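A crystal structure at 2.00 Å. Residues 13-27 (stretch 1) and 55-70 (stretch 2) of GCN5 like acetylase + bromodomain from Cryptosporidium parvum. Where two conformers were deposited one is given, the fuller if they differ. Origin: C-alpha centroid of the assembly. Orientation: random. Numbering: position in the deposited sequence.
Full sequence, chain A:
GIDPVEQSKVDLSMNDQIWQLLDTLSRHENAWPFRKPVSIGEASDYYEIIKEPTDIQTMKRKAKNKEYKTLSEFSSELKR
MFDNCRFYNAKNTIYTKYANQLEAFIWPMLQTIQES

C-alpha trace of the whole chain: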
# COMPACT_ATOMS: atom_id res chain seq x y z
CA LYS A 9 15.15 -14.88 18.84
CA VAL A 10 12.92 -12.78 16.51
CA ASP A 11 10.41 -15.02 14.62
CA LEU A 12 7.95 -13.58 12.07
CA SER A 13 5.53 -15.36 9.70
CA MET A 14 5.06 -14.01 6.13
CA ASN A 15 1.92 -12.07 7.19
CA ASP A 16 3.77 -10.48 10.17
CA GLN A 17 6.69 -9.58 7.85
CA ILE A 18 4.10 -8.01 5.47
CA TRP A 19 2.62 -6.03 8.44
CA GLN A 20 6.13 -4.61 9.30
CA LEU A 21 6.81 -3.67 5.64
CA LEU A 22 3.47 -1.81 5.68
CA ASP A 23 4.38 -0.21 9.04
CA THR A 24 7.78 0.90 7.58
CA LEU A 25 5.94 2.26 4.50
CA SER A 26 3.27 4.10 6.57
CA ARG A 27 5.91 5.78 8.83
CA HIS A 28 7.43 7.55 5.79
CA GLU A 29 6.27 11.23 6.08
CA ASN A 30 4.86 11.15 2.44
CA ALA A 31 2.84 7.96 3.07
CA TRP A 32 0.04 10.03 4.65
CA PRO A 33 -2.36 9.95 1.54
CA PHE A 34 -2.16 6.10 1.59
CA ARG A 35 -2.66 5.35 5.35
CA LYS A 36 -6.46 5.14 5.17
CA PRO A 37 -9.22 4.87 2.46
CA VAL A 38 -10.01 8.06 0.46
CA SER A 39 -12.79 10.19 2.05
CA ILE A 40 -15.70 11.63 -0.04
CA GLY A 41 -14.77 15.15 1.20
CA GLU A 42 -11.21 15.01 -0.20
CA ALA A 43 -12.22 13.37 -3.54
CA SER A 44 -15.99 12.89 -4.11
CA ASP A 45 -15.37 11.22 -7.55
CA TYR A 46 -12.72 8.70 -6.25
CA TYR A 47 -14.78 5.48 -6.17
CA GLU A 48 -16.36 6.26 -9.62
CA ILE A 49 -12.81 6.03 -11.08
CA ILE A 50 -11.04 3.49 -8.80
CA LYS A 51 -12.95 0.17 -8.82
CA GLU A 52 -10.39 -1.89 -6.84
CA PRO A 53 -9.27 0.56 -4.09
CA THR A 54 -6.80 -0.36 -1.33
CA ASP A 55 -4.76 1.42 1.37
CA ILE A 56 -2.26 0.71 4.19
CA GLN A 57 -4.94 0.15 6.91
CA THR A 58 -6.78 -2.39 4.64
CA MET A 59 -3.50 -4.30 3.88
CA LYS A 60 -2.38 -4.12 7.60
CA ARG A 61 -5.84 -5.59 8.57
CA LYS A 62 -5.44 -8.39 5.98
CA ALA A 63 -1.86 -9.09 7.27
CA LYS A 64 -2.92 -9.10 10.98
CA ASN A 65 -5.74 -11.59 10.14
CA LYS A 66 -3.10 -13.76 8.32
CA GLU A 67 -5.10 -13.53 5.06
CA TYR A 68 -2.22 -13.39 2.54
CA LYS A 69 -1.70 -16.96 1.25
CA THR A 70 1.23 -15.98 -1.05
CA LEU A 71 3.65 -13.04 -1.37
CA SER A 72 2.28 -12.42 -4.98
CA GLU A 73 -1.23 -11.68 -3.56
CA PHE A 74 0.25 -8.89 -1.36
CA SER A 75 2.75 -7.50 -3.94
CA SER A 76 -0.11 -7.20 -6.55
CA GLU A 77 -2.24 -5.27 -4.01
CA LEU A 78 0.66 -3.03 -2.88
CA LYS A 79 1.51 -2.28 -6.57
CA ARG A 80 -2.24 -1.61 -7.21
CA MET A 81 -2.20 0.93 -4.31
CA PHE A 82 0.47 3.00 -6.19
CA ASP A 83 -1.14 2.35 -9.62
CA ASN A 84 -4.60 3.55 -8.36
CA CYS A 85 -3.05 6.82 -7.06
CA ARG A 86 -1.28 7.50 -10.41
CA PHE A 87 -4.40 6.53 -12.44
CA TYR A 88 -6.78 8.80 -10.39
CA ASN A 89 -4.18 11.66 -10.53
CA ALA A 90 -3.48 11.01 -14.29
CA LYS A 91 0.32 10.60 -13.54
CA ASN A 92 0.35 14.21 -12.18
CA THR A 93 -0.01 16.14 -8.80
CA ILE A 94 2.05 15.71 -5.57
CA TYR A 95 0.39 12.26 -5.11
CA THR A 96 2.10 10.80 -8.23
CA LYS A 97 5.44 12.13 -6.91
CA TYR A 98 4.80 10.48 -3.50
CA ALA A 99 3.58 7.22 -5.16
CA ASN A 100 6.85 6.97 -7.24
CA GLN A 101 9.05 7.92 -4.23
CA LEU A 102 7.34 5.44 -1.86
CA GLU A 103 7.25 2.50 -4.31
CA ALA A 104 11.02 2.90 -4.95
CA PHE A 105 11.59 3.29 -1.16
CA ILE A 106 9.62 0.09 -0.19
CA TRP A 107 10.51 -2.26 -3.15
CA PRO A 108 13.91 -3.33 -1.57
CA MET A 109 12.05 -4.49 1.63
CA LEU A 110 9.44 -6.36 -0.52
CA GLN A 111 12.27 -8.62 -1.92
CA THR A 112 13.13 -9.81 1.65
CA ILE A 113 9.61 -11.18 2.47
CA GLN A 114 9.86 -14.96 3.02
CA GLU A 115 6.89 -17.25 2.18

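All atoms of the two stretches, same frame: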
# COMPACT_ATOMS: atom_id res chain seq x y z
N SER A 13 6.18 -14.70 10.83
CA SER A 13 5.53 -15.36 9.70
C SER A 13 5.46 -14.37 8.53
O SER A 13 5.69 -13.18 8.73
CB SER A 13 4.12 -15.80 10.09
OG SER A 13 3.34 -14.64 10.37
N MET A 14 5.16 -14.85 7.32
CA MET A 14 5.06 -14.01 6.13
C MET A 14 4.15 -12.81 6.35
O MET A 14 4.52 -11.68 6.02
CB MET A 14 4.57 -14.82 4.93
CG MET A 14 4.57 -14.02 3.65
SD MET A 14 3.80 -14.90 2.31
CE MET A 14 2.10 -14.61 2.70
N ASN A 15 2.94 -13.07 6.89
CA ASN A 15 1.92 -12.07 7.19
C ASN A 15 2.40 -11.03 8.20
O ASN A 15 2.09 -9.85 8.03
CB ASN A 15 0.61 -12.74 7.60
CG ASN A 15 -0.22 -13.10 6.41
OD1 ASN A 15 -0.91 -12.26 5.83
ND2 ASN A 15 -0.14 -14.35 5.97
N ASP A 16 3.20 -11.44 9.21
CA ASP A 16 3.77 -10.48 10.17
C ASP A 16 4.87 -9.66 9.51
O ASP A 16 5.06 -8.50 9.85
CB ASP A 16 4.28 -11.17 11.44
CG ASP A 16 3.19 -11.56 12.42
OD1 ASP A 16 2.04 -11.10 12.25
OD2 ASP A 16 3.50 -12.30 13.38
N GLN A 17 5.62 -10.27 8.57
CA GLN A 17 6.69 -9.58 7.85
C GLN A 17 6.05 -8.55 6.92
O GLN A 17 6.63 -7.49 6.69
CB GLN A 17 7.51 -10.56 7.01
CG GLN A 17 8.48 -11.46 7.78
CD GLN A 17 8.93 -12.55 6.84
OE1 GLN A 17 9.63 -12.29 5.88
NE2 GLN A 17 8.48 -13.77 7.04
N ILE A 18 4.88 -8.90 6.33
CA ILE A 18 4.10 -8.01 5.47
C ILE A 18 3.63 -6.81 6.33
O ILE A 18 3.85 -5.66 5.94
CB ILE A 18 2.94 -8.74 4.74
CG1 ILE A 18 3.46 -9.56 3.55
CG2 ILE A 18 1.82 -7.75 4.28
CD1 ILE A 18 2.48 -10.58 3.02
N TRP A 19 3.08 -7.09 7.53
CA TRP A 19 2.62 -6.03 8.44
C TRP A 19 3.74 -5.01 8.72
O TRP A 19 3.49 -3.81 8.65
CB TRP A 19 2.02 -6.60 9.74
CG TRP A 19 1.25 -5.58 10.53
CD1 TRP A 19 -0.09 -5.33 10.46
CD2 TRP A 19 1.80 -4.57 11.41
NE1 TRP A 19 -0.43 -4.28 11.29
CE2 TRP A 19 0.72 -3.80 11.88
CE3 TRP A 19 3.09 -4.28 11.86
CZ2 TRP A 19 0.90 -2.71 12.74
CZ3 TRP A 19 3.27 -3.21 12.73
CH2 TRP A 19 2.18 -2.46 13.18
N GLN A 20 4.99 -5.50 9.01
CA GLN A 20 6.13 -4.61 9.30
C GLN A 20 6.63 -3.80 8.10
O GLN A 20 7.13 -2.68 8.26
CB GLN A 20 7.25 -5.35 10.03
CG GLN A 20 6.86 -5.75 11.46
CD GLN A 20 8.01 -6.32 12.24
OE1 GLN A 20 9.18 -6.00 12.00
NE2 GLN A 20 7.70 -7.14 13.21
N LEU A 21 6.50 -4.37 6.90
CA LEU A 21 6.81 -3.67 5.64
C LEU A 21 5.82 -2.50 5.51
O LEU A 21 6.21 -1.38 5.21
CB LEU A 21 6.68 -4.65 4.46
CG LEU A 21 6.81 -4.11 3.04
CD1 LEU A 21 7.37 -5.18 2.12
CD2 LEU A 21 5.46 -3.64 2.50
N LEU A 22 4.55 -2.78 5.76
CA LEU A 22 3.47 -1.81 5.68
C LEU A 22 3.63 -0.74 6.74
O LEU A 22 3.43 0.43 6.44
CB LEU A 22 2.12 -2.50 5.79
CG LEU A 22 1.68 -3.34 4.58
CD1 LEU A 22 0.56 -4.28 4.99
CD2 LEU A 22 1.22 -2.46 3.40
N ASP A 23 4.08 -1.13 7.95
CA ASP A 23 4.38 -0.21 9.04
C ASP A 23 5.56 0.68 8.64
O ASP A 23 5.45 1.89 8.76
CB ASP A 23 4.62 -0.92 10.39
CG ASP A 23 4.50 0.02 11.59
OD1 ASP A 23 5.40 -0.01 12.45
OD2 ASP A 23 3.53 0.82 11.63
N THR A 24 6.65 0.11 8.07
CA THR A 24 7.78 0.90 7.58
C THR A 24 7.29 1.92 6.55
O THR A 24 7.63 3.10 6.64
CB THR A 24 8.89 -0.00 6.99
OG1 THR A 24 9.50 -0.70 8.06
CG2 THR A 24 9.98 0.80 6.24
N LEU A 25 6.51 1.43 5.55
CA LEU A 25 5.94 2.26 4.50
C LEU A 25 5.12 3.40 5.07
O LEU A 25 5.37 4.54 4.70
CB LEU A 25 5.13 1.43 3.48
CG LEU A 25 4.46 2.22 2.35
CD1 LEU A 25 5.48 2.75 1.32
CD2 LEU A 25 3.39 1.38 1.66
N SER A 26 4.15 3.10 5.96
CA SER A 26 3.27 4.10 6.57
C SER A 26 3.99 5.18 7.37
O SER A 26 3.52 6.32 7.39
CB SER A 26 2.20 3.44 7.44
OG SER A 26 2.79 2.67 8.46
N ARG A 27 5.12 4.84 8.02
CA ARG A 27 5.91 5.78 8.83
C ARG A 27 6.66 6.81 7.99
O ARG A 27 7.06 7.85 8.53
CB ARG A 27 6.84 5.05 9.81
CG ARG A 27 6.07 4.21 10.83
CD ARG A 27 6.98 3.39 11.70
NE ARG A 27 6.45 3.24 13.05
CZ ARG A 27 6.49 4.18 13.98
NH1 ARG A 27 5.98 3.96 15.18
NH2 ARG A 27 7.05 5.36 13.72
N ASP A 55 -5.49 0.47 0.53
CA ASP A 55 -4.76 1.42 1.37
C ASP A 55 -3.97 0.64 2.42
O ASP A 55 -4.15 -0.58 2.55
CB ASP A 55 -5.74 2.40 2.05
CG ASP A 55 -6.78 1.68 2.90
OD1 ASP A 55 -6.57 1.55 4.11
OD2 ASP A 55 -7.80 1.22 2.33
N ILE A 56 -3.11 1.34 3.17
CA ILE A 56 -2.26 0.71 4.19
C ILE A 56 -3.02 0.03 5.33
O ILE A 56 -2.64 -1.07 5.73
CB ILE A 56 -1.12 1.64 4.66
CG1 ILE A 56 -0.19 1.99 3.46
CG2 ILE A 56 -0.30 1.01 5.84
CD1 ILE A 56 0.73 3.23 3.63
N GLN A 57 -4.12 0.66 5.81
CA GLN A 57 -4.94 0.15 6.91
C GLN A 57 -5.62 -1.16 6.48
O GLN A 57 -5.65 -2.12 7.26
CB GLN A 57 -5.95 1.24 7.36
CG GLN A 57 -6.88 0.88 8.50
CD GLN A 57 -7.93 1.96 8.68
OE1 GLN A 57 -9.03 1.90 8.12
NE2 GLN A 57 -7.58 3.01 9.41
N THR A 58 -6.13 -1.21 5.23
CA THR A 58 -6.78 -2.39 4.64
C THR A 58 -5.75 -3.54 4.56
O THR A 58 -6.05 -4.64 5.03
CB THR A 58 -7.40 -2.04 3.27
OG1 THR A 58 -8.45 -1.08 3.47
CG2 THR A 58 -7.95 -3.26 2.52
N MET A 59 -4.56 -3.29 4.00
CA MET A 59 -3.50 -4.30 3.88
C MET A 59 -2.96 -4.76 5.24
O MET A 59 -2.71 -5.95 5.41
CB MET A 59 -2.39 -3.83 2.93
CG MET A 59 -2.87 -3.74 1.48
SD MET A 59 -1.63 -3.27 0.26
CE MET A 59 -1.37 -1.56 0.66
N LYS A 60 -2.82 -3.82 6.22
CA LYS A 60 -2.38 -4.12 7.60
C LYS A 60 -3.41 -5.02 8.27
O LYS A 60 -3.01 -5.94 8.99
CB LYS A 60 -2.19 -2.85 8.42
CG LYS A 60 -0.76 -2.33 8.42
CD LYS A 60 -0.62 -1.11 9.32
CE LYS A 60 0.82 -0.74 9.53
NZ LYS A 60 0.99 0.36 10.51
N ARG A 61 -4.73 -4.79 8.02
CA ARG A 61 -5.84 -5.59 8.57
C ARG A 61 -5.76 -7.00 8.01
O ARG A 61 -5.91 -7.97 8.76
CB ARG A 61 -7.20 -5.00 8.17
CG ARG A 61 -7.99 -4.37 9.30
CD ARG A 61 -9.49 -4.27 9.03
NE ARG A 61 -9.87 -4.10 7.62
CZ ARG A 61 -9.79 -2.97 6.93
NH1 ARG A 61 -10.19 -2.92 5.67
NH2 ARG A 61 -9.31 -1.87 7.51
N LYS A 62 -5.58 -7.12 6.69
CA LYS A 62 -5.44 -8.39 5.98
C LYS A 62 -4.23 -9.18 6.54
O LYS A 62 -4.35 -10.37 6.79
CB LYS A 62 -5.30 -8.16 4.46
CG LYS A 62 -6.58 -7.60 3.82
CD LYS A 62 -6.53 -7.63 2.29
CE LYS A 62 -7.75 -6.98 1.70
NZ LYS A 62 -7.70 -6.94 0.21
N ALA A 63 -3.10 -8.49 6.75
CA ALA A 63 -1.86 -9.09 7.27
C ALA A 63 -2.02 -9.60 8.70
O ALA A 63 -1.60 -10.73 9.01
CB ALA A 63 -0.71 -8.09 7.18
N LYS A 64 -2.65 -8.79 9.56
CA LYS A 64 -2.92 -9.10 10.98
C LYS A 64 -3.83 -10.32 11.12
O LYS A 64 -3.62 -11.13 12.01
CB LYS A 64 -3.51 -7.88 11.71
CG LYS A 64 -3.20 -7.84 13.20
N ASN A 65 -4.81 -10.46 10.20
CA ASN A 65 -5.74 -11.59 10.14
C ASN A 65 -5.16 -12.79 9.40
O ASN A 65 -5.86 -13.78 9.20
CB ASN A 65 -7.10 -11.16 9.56
CG ASN A 65 -7.82 -10.14 10.43
OD1 ASN A 65 -7.60 -10.05 11.64
ND2 ASN A 65 -8.68 -9.34 9.82
N LYS A 66 -3.87 -12.70 9.00
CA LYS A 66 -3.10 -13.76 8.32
C LYS A 66 -3.78 -14.24 7.03
O LYS A 66 -3.77 -15.43 6.70
CB LYS A 66 -2.77 -14.91 9.30
CG LYS A 66 -2.15 -14.42 10.61
CD LYS A 66 -1.62 -15.54 11.49
CE LYS A 66 -1.46 -15.13 12.93
NZ LYS A 66 -2.57 -15.66 13.78
N GLU A 67 -4.35 -13.28 6.28
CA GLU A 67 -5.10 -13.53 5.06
C GLU A 67 -4.28 -13.63 3.77
O GLU A 67 -4.82 -14.08 2.76
CB GLU A 67 -6.26 -12.53 4.92
CG GLU A 67 -7.37 -12.76 5.93
CD GLU A 67 -8.39 -11.64 6.02
OE1 GLU A 67 -8.42 -10.78 5.11
OE2 GLU A 67 -9.15 -11.61 7.01
N TYR A 68 -3.00 -13.21 3.77
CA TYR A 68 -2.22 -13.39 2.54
C TYR A 68 -1.69 -14.81 2.52
O TYR A 68 -0.99 -15.23 3.44
CB TYR A 68 -1.09 -12.36 2.38
CG TYR A 68 -1.60 -10.95 2.18
CD1 TYR A 68 -1.46 -9.99 3.17
CD2 TYR A 68 -2.26 -10.59 1.00
CE1 TYR A 68 -1.94 -8.69 3.00
CE2 TYR A 68 -2.79 -9.31 0.84
CZ TYR A 68 -2.60 -8.35 1.83
OH TYR A 68 -3.06 -7.07 1.67
N LYS A 69 -2.09 -15.56 1.49
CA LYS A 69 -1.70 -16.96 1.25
C LYS A 69 -0.33 -17.02 0.57
O LYS A 69 0.45 -17.94 0.84
CB LYS A 69 -2.76 -17.64 0.35
N THR A 70 -0.05 -16.05 -0.34
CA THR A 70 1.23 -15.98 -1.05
C THR A 70 1.76 -14.55 -1.01
O THR A 70 0.99 -13.62 -0.74
CB THR A 70 1.12 -16.47 -2.52
OG1 THR A 70 0.26 -15.60 -3.27
CG2 THR A 70 0.70 -17.94 -2.65

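The most unusual feature of this contact is Asn-15, whose buried side-chain amide pairs with the backbone of Tyr-68 as a second peptide would. Tyr-68 N donates to Asn-15 OD1 at 3.1 Å, and Asn-15 ND2 donates to Tyr-68 O at 2.8 Å. An amide suits this place because it offers a donor and an acceptor side by side, matching Tyr-68 O and Tyr-68 N. The loop after helix 56-64 is thereby pinned to the start of helix 14-27.

The two helices run nearly antiparallel, at 158°, with axes 8.4 Å apart at their closest. Asn-15 lies by Ala-63, Trp-19 by Lys-60 and Leu-22 by Ile-56. The small Ala-63 goes with the closest of these pairings: its CA is 4.8 Å from Asn-15 CA. Ala-63 CB also packs against Ile-18 CG2 at 3.9 Å and Trp-19 CB at 4.0 Å.

Lys-60 fits as a knob among Trp-19, Leu-22, Asp-23 and Ser-26. Its CB points sideways, but the extended chain brings its end to helix 14-27. Lys-60 CG lies over one face of the Trp-19 indole, 3.9 Å from the centroid of the five-membered ring. Lys-60 NZ forms a salt bridge with Asp-23 OD2 at 2.8 Å and an off-centre cation-pi contact with the six-membered ring of Trp-19. Aliphatic length and terminal charge are thus both used.

Apolar side chains fill much of the rest. Leu-22 CD1 meets Met-59 CB at 3.6 Å, and Leu-25 CD2 meets Ile-56 CD1 at 3.8 Å. At the other end, Ile-18 CD1 is 4.0 Å from Tyr-68 CD1, and Met-14 CE is 3.9 Å from Tyr-68 CB. In all, 821 Å² is buried, summed over both sides.

Each helix has an N-cap. Ser-13 OG accepts a weak bond from Asp-16 N at 3.4 Å; Asp-55 OD1 accepts from Thr-58 N at 3.0 Å.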